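Local coordinates for protein putative NADH-depentdent flavin oxidoreductase (Cupriavidus metallidurans, PDB 5OCS) that binds FMN and, as an ene-reductase of the Old Yellow Enzyme family, probably uses a nicotinamide cofactor to reduce its substrates, at residues P284-V289 and T297-L302; A324-M327 and R332-W335. One frame throughout, in Å; residues are numbered along the deposited sequence.

Overall arrangement
Both contacts belong to the C-terminal part of an eight-stranded parallel TIM barrel. Contact 1 packs helix 284-293 against strand 297-300, the seventh strand; contact 2 follows the eighth, 320-323, and joins the short helix 325-329 to helix 333-341. Their centres lie about 18 Å apart, and their nearest atoms stay about 5 Å from each other without touching. Each includes residues known to bind FMN in this protein, Leu302 in contact 1 and Ala324 and Arg325 in contact 2, although no flavin is modelled bound to this chain. The side chain of Ala326 in contact 2 is about 9 Å from that of Leu302.

Contact 1: residues P284-V289 and T297-L302; sequences PYAQRV and TMAVGL
Ala286 and Ala299 meet methyl to methyl, and this apolar pair lies where helix 284-293 and strand 297-300 come nearest. Their CB atoms are 3.5 Å apart, tighter than an ordinary van der Waals contact between carbons. The same two residues mark the closest backbone register, CA of Ala286 to CA of Ala299 being 5.7 Å, a separation that two methyl groups can bridge. Both methyls leave their backbones toward the opposing segment.

Thr297 adds a van der Waals contact of its methyl with backbone. CG2, anti to the backbone N, comes to 3.7 Å from the carbonyl O of Ala286, and is 4.3 Å from CB of the same alanine. Ala286 is thus approached by one methyl at its side chain and by another near its carbonyl oxygen.

Geometrically this is the helix-on-strand packing of a TIM barrel: the short axes run at 174° to each other, nearly antiparallel, with a closest approach of 8.4 Å. The helix belongs to the outer layer, and the strand is the seventh of the closed parallel sheet. Alternation along the strand agrees with this, because Thr297 and Ala299 point to the helix whereas Met298 points away and touches His263 on the adjacent strand and Trp229 on the next beyond. Past the strand the chain reaches Leu302, which binds FMN.

No hydrogen bond joins the two segments. The polar branch of Thr297 is satisfied locally, OG1 being hydrogen-bonded to the carbonyl O of Leu295 just before the strand; with chi1 at -59°, OG1 sits beside the backbone N. Val289, one helical turn beyond Ala286, also points toward the strand, but its CG1 stays 4.6 Å from OG1 of Thr297 and its side chain packs on Val262 and Ser251.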
loop_
_atom_site.group_PDB
_atom_site.type_symbol
_atom_site.label_atom_id
_atom_site.label_comp_id
_atom_site.label_asym_id
_atom_site.label_seq_id
_atom_site.Cartn_x
_atom_site.Cartn_y
_atom_site.Cartn_z
ATOM N N PRO D 284 -1.614 -29.593 -10.127
ATOM C CA PRO D 284 -1.854 -30.665 -11.104
ATOM C C PRO D 284 -3.149 -30.560 -11.935
ATOM O O PRO D 284 -3.214 -30.998 -13.128
ATOM C CB PRO D 284 -1.839 -31.945 -10.231
ATOM C CG PRO D 284 -2.092 -31.480 -8.856
ATOM C CD PRO D 284 -1.487 -30.105 -8.761
ATOM N N TYR D 285 -4.189 -29.987 -11.328
ATOM C CA TYR D 285 -5.440 -29.896 -11.998
ATOM C C TYR D 285 -5.359 -28.809 -13.069
ATOM O O TYR D 285 -5.831 -29.001 -14.168
ATOM C CB TYR D 285 -6.557 -29.628 -11.019
ATOM C CG TYR D 285 -6.688 -30.726 -9.981
ATOM C CD1 TYR D 285 -6.780 -32.080 -10.368
ATOM C CD2 TYR D 285 -6.716 -30.426 -8.616
ATOM C CE1 TYR D 285 -6.923 -33.091 -9.407
ATOM C CE2 TYR D 285 -6.831 -31.427 -7.661
ATOM C CZ TYR D 285 -6.980 -32.758 -8.062
ATOM O OH TYR D 285 -7.078 -33.771 -7.109
ATOM N N ALA D 286 -4.726 -27.692 -12.734
ATOM C CA ALA D 286 -4.531 -26.607 -13.701
ATOM C C ALA D 286 -3.668 -27.132 -14.860
ATOM O O ALA D 286 -3.957 -26.872 -16.019
ATOM C CB ALA D 286 -3.874 -25.395 -13.036
ATOM N N GLN D 287 -2.656 -27.925 -14.532
ATOM C CA GLN D 287 -1.771 -28.518 -15.544
ATOM C C GLN D 287 -2.552 -29.343 -16.566
ATOM O O GLN D 287 -2.349 -29.256 -17.802
ATOM C CB GLN D 287 -0.668 -29.340 -14.862
ATOM C CG GLN D 287 0.440 -29.875 -15.783
ATOM C CD GLN D 287 0.046 -31.087 -16.626
ATOM O OE1 GLN D 287 -0.855 -31.849 -16.280
ATOM N NE2 GLN D 287 0.671 -31.215 -17.781
ATOM N N ARG D 288 -3.469 -30.146 -16.052
ATOM C CA ARG D 288 -4.248 -30.999 -16.907
ATOM C C ARG D 288 -5.236 -30.193 -17.728
ATOM O O ARG D 288 -5.399 -30.458 -18.897
ATOM C CB ARG D 288 -4.984 -32.037 -16.094
ATOM C CG ARG D 288 -5.766 -33.007 -16.971
ATOM C CD ARG D 288 -6.313 -34.090 -16.090
ATOM N NE ARG D 288 -7.245 -34.946 -16.808
ATOM C CZ ARG D 288 -7.962 -35.896 -16.227
ATOM N NH1 ARG D 288 -7.831 -36.117 -14.929
ATOM N NH2 ARG D 288 -8.804 -36.620 -16.955
ATOM N N VAL D 289 -5.888 -29.193 -17.132
ATOM C CA VAL D 289 -6.841 -28.379 -17.891
ATOM C C VAL D 289 -6.148 -27.624 -19.037
ATOM O O VAL D 289 -6.699 -27.504 -20.124
ATOM C CB VAL D 289 -7.612 -27.396 -16.981
ATOM C CG1 VAL D 289 -8.412 -26.364 -17.760
ATOM C CG2 VAL D 289 -8.549 -28.155 -16.049
ATOM N N THR D 297 -4.694 -20.573 -19.167
ATOM C CA THR D 297 -5.075 -21.232 -17.941
ATOM C C THR D 297 -4.429 -20.481 -16.813
ATOM O O THR D 297 -3.206 -20.452 -16.678
ATOM C CB THR D 297 -4.634 -22.698 -17.951
ATOM O OG1 THR D 297 -5.261 -23.331 -19.071
ATOM C CG2 THR D 297 -5.015 -23.386 -16.682
ATOM N N MET D 298 -5.252 -19.852 -15.995
ATOM C CA MET D 298 -4.762 -19.219 -14.785
ATOM C C MET D 298 -4.907 -20.211 -13.647
ATOM O O MET D 298 -5.930 -20.814 -13.539
ATOM C CB MET D 298 -5.577 -17.974 -14.411
ATOM C CG MET D 298 -5.896 -17.008 -15.512
ATOM S SD MET D 298 -6.676 -15.516 -14.746
ATOM C CE MET D 298 -7.150 -14.613 -16.218
ATOM N N ALA D 299 -3.894 -20.387 -12.828
ATOM C CA ALA D 299 -3.947 -21.300 -11.726
ATOM C C ALA D 299 -3.788 -20.547 -10.419
ATOM O O ALA D 299 -2.879 -19.720 -10.275
ATOM C CB ALA D 299 -2.841 -22.310 -11.841
ATOM N N VAL D 300 -4.669 -20.858 -9.470
ATOM C CA VAL D 300 -4.470 -20.423 -8.081
ATOM C C VAL D 300 -3.206 -21.068 -7.592
ATOM O O VAL D 300 -3.057 -22.323 -7.668
ATOM C CB VAL D 300 -5.612 -20.860 -7.182
ATOM C CG1 VAL D 300 -5.276 -20.548 -5.720
ATOM C CG2 VAL D 300 -6.889 -20.142 -7.576
ATOM N N GLY D 301 -2.271 -20.230 -7.166
ATOM C CA GLY D 301 -0.998 -20.652 -6.642
ATOM C C GLY D 301 -0.919 -20.382 -5.148
ATOM O O GLY D 301 -0.709 -19.210 -4.731
ATOM N N LEU D 302 -1.042 -21.433 -4.332
ATOM C CA LEU D 302 -0.928 -21.274 -2.873
ATOM C C LEU D 302 0.536 -21.342 -2.519
ATOM O O LEU D 302 0.991 -22.291 -1.905
ATOM C CB LEU D 302 -1.754 -22.349 -2.136
ATOM C CG LEU D 302 -3.240 -22.352 -2.470
ATOM C CD1 LEU D 302 -3.885 -23.498 -1.678
ATOM C CD2 LEU D 302 -3.960 -21.043 -2.195
#

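Contact 2: residues A324-M327 and R332-W335; sequences ARAM and RWPW
The indole of Trp333 takes the CB methyl of Ala326 obliquely, with CD1 4.0 Å from that atom, and its NE1 is hydrogen-bonded to the carbonyl O of Thr304. The other indole, that of Trp335, has CD of Arg332 over one face, 3.4 Å above the plane and displaced toward the rim, and forms an edge-to-face pair with Phe363. Met327 makes a Met-aromatic contact with Trp333, its SD lying 5.5 Å from the centroid of the five-membered ring and 57° off the ring normal, again an oblique approach.

These residues join the short helix 325-329, whose start is only weakly hydrogen-bonded, to helix 333-341; both follow the eighth strand of the TIM barrel. The FMN-binding residues Ala324 and Arg325 lie where the first helix begins. Arg332 occupies the N-cap position of the second helix, and its guanidinium group turns to the dimer interface: NE is hydrogen-bonded to O of Leu328 and NH1 to OE1 of Gln44, both of the second subunit. Trp333 and Pro334 also touch Ile19 of the first barrel strand.

The sulfur touches both Trp333 and Pro334. Met327 bends at chi2 (-64°) and chi3 (-39°), crossing the Trp333 side chain at about a right angle, and its sulfur and methyl lie against the CD corner of the Pro334 ring. SD lies 3.8 Å from CB of Trp333 and 3.9 Å from CD of Pro334, whose CD is also 4.0 Å from the methyl CE of Met327.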
loop_
_atom_site.group_PDB
_atom_site.type_symbol
_atom_site.label_atom_id
_atom_site.label_comp_id
_atom_site.label_asym_id
_atom_site.label_seq_id
_atom_site.Cartn_x
_atom_site.Cartn_y
_atom_site.Cartn_z
ATOM N N ALA D 324 -2.683 -14.874 -3.759
ATOM C CA ALA D 324 -3.606 -14.247 -2.824
ATOM C C ALA D 324 -2.844 -13.832 -1.545
ATOM O O ALA D 324 -2.410 -12.686 -1.464
ATOM C CB ALA D 324 -4.798 -15.150 -2.588
ATOM N N ARG D 325 -2.747 -14.719 -0.543
ATOM C CA ARG D 325 -2.248 -14.369 0.751
ATOM C C ARG D 325 -0.859 -13.758 0.722
ATOM O O ARG D 325 -0.633 -12.815 1.454
ATOM C CB ARG D 325 -2.294 -15.570 1.705
ATOM C CG ARG D 325 -3.719 -15.853 2.124
ATOM C CD ARG D 325 -3.772 -16.864 3.252
ATOM N NE ARG D 325 -5.151 -17.089 3.684
ATOM C CZ ARG D 325 -5.508 -17.841 4.722
ATOM N NH1 ARG D 325 -4.594 -18.473 5.453
ATOM N NH2 ARG D 325 -6.799 -17.951 5.034
ATOM N N ALA D 326 0.042 -14.263 -0.116
ATOM C CA ALA D 326 1.392 -13.691 -0.147
ATOM C C ALA D 326 1.386 -12.234 -0.599
ATOM O O ALA D 326 2.305 -11.512 -0.237
ATOM C CB ALA D 326 2.364 -14.502 -1.000
ATOM N N MET D 327 0.408 -11.853 -1.424
ATOM C CA MET D 327 0.254 -10.457 -1.842
ATOM C C MET D 327 -0.191 -9.591 -0.679
ATOM O O MET D 327 0.177 -8.412 -0.661
ATOM C CB MET D 327 -0.759 -10.301 -2.982
ATOM C CG MET D 327 -0.325 -10.772 -4.349
ATOM S SD MET D 327 1.078 -9.850 -5.045
ATOM C CE MET D 327 0.790 -8.150 -4.598
ATOM N N ARG D 332 4.484 -5.881 -2.221
ATOM C CA ARG D 332 5.536 -5.734 -3.196
ATOM C C ARG D 332 6.054 -7.091 -3.722
ATOM O O ARG D 332 7.169 -7.159 -4.316
ATOM C CB ARG D 332 6.705 -4.943 -2.600
ATOM C CG ARG D 332 6.304 -3.611 -1.961
ATOM C CD ARG D 332 5.749 -2.594 -2.945
ATOM N NE ARG D 332 5.793 -1.319 -2.236
ATOM C CZ ARG D 332 4.779 -0.656 -1.700
ATOM N NH1 ARG D 332 3.525 -0.965 -1.952
ATOM N NH2 ARG D 332 5.059 0.415 -0.956
ATOM N N TRP D 333 5.288 -8.163 -3.522
ATOM C CA TRP D 333 5.710 -9.495 -3.956
ATOM C C TRP D 333 6.281 -9.545 -5.384
ATOM O O TRP D 333 7.365 -10.160 -5.597
ATOM C CB TRP D 333 4.565 -10.520 -3.799
ATOM C CG TRP D 333 5.019 -11.968 -3.948
ATOM C CD1 TRP D 333 5.370 -12.796 -2.947
ATOM C CD2 TRP D 333 5.185 -12.712 -5.171
ATOM N NE1 TRP D 333 5.752 -14.017 -3.443
ATOM C CE2 TRP D 333 5.637 -14.003 -4.803
ATOM C CE3 TRP D 333 4.963 -12.425 -6.528
ATOM C CZ2 TRP D 333 5.893 -15.003 -5.736
ATOM C CZ3 TRP D 333 5.228 -13.431 -7.477
ATOM C CH2 TRP D 333 5.695 -14.704 -7.054
ATOM N N PRO D 334 5.647 -8.868 -6.354
ATOM C CA PRO D 334 6.214 -8.952 -7.702
ATOM C C PRO D 334 7.555 -8.238 -7.799
ATOM O O PRO D 334 8.448 -8.707 -8.529
ATOM C CB PRO D 334 5.149 -8.313 -8.608
ATOM C CG PRO D 334 3.864 -8.334 -7.765
ATOM C CD PRO D 334 4.339 -8.169 -6.354
ATOM N N TRP D 335 7.761 -7.150 -7.046
ATOM C CA TRP D 335 9.123 -6.555 -7.028
ATOM C C TRP D 335 10.198 -7.553 -6.481
ATOM O O TRP D 335 11.311 -7.733 -7.038
ATOM C CB TRP D 335 9.185 -5.346 -6.133
ATOM C CG TRP D 335 8.283 -4.199 -6.452
ATOM C CD1 TRP D 335 7.271 -4.137 -7.363
ATOM C CD2 TRP D 335 8.292 -2.947 -5.760
ATOM N NE1 TRP D 335 6.681 -2.886 -7.317
ATOM C CE2 TRP D 335 7.310 -2.139 -6.349
ATOM C CE3 TRP D 335 9.089 -2.421 -4.729
ATOM C CZ2 TRP D 335 7.058 -0.830 -5.895
ATOM C CZ3 TRP D 335 8.841 -1.144 -4.291
ATOM C CH2 TRP D 335 7.833 -0.362 -4.879
#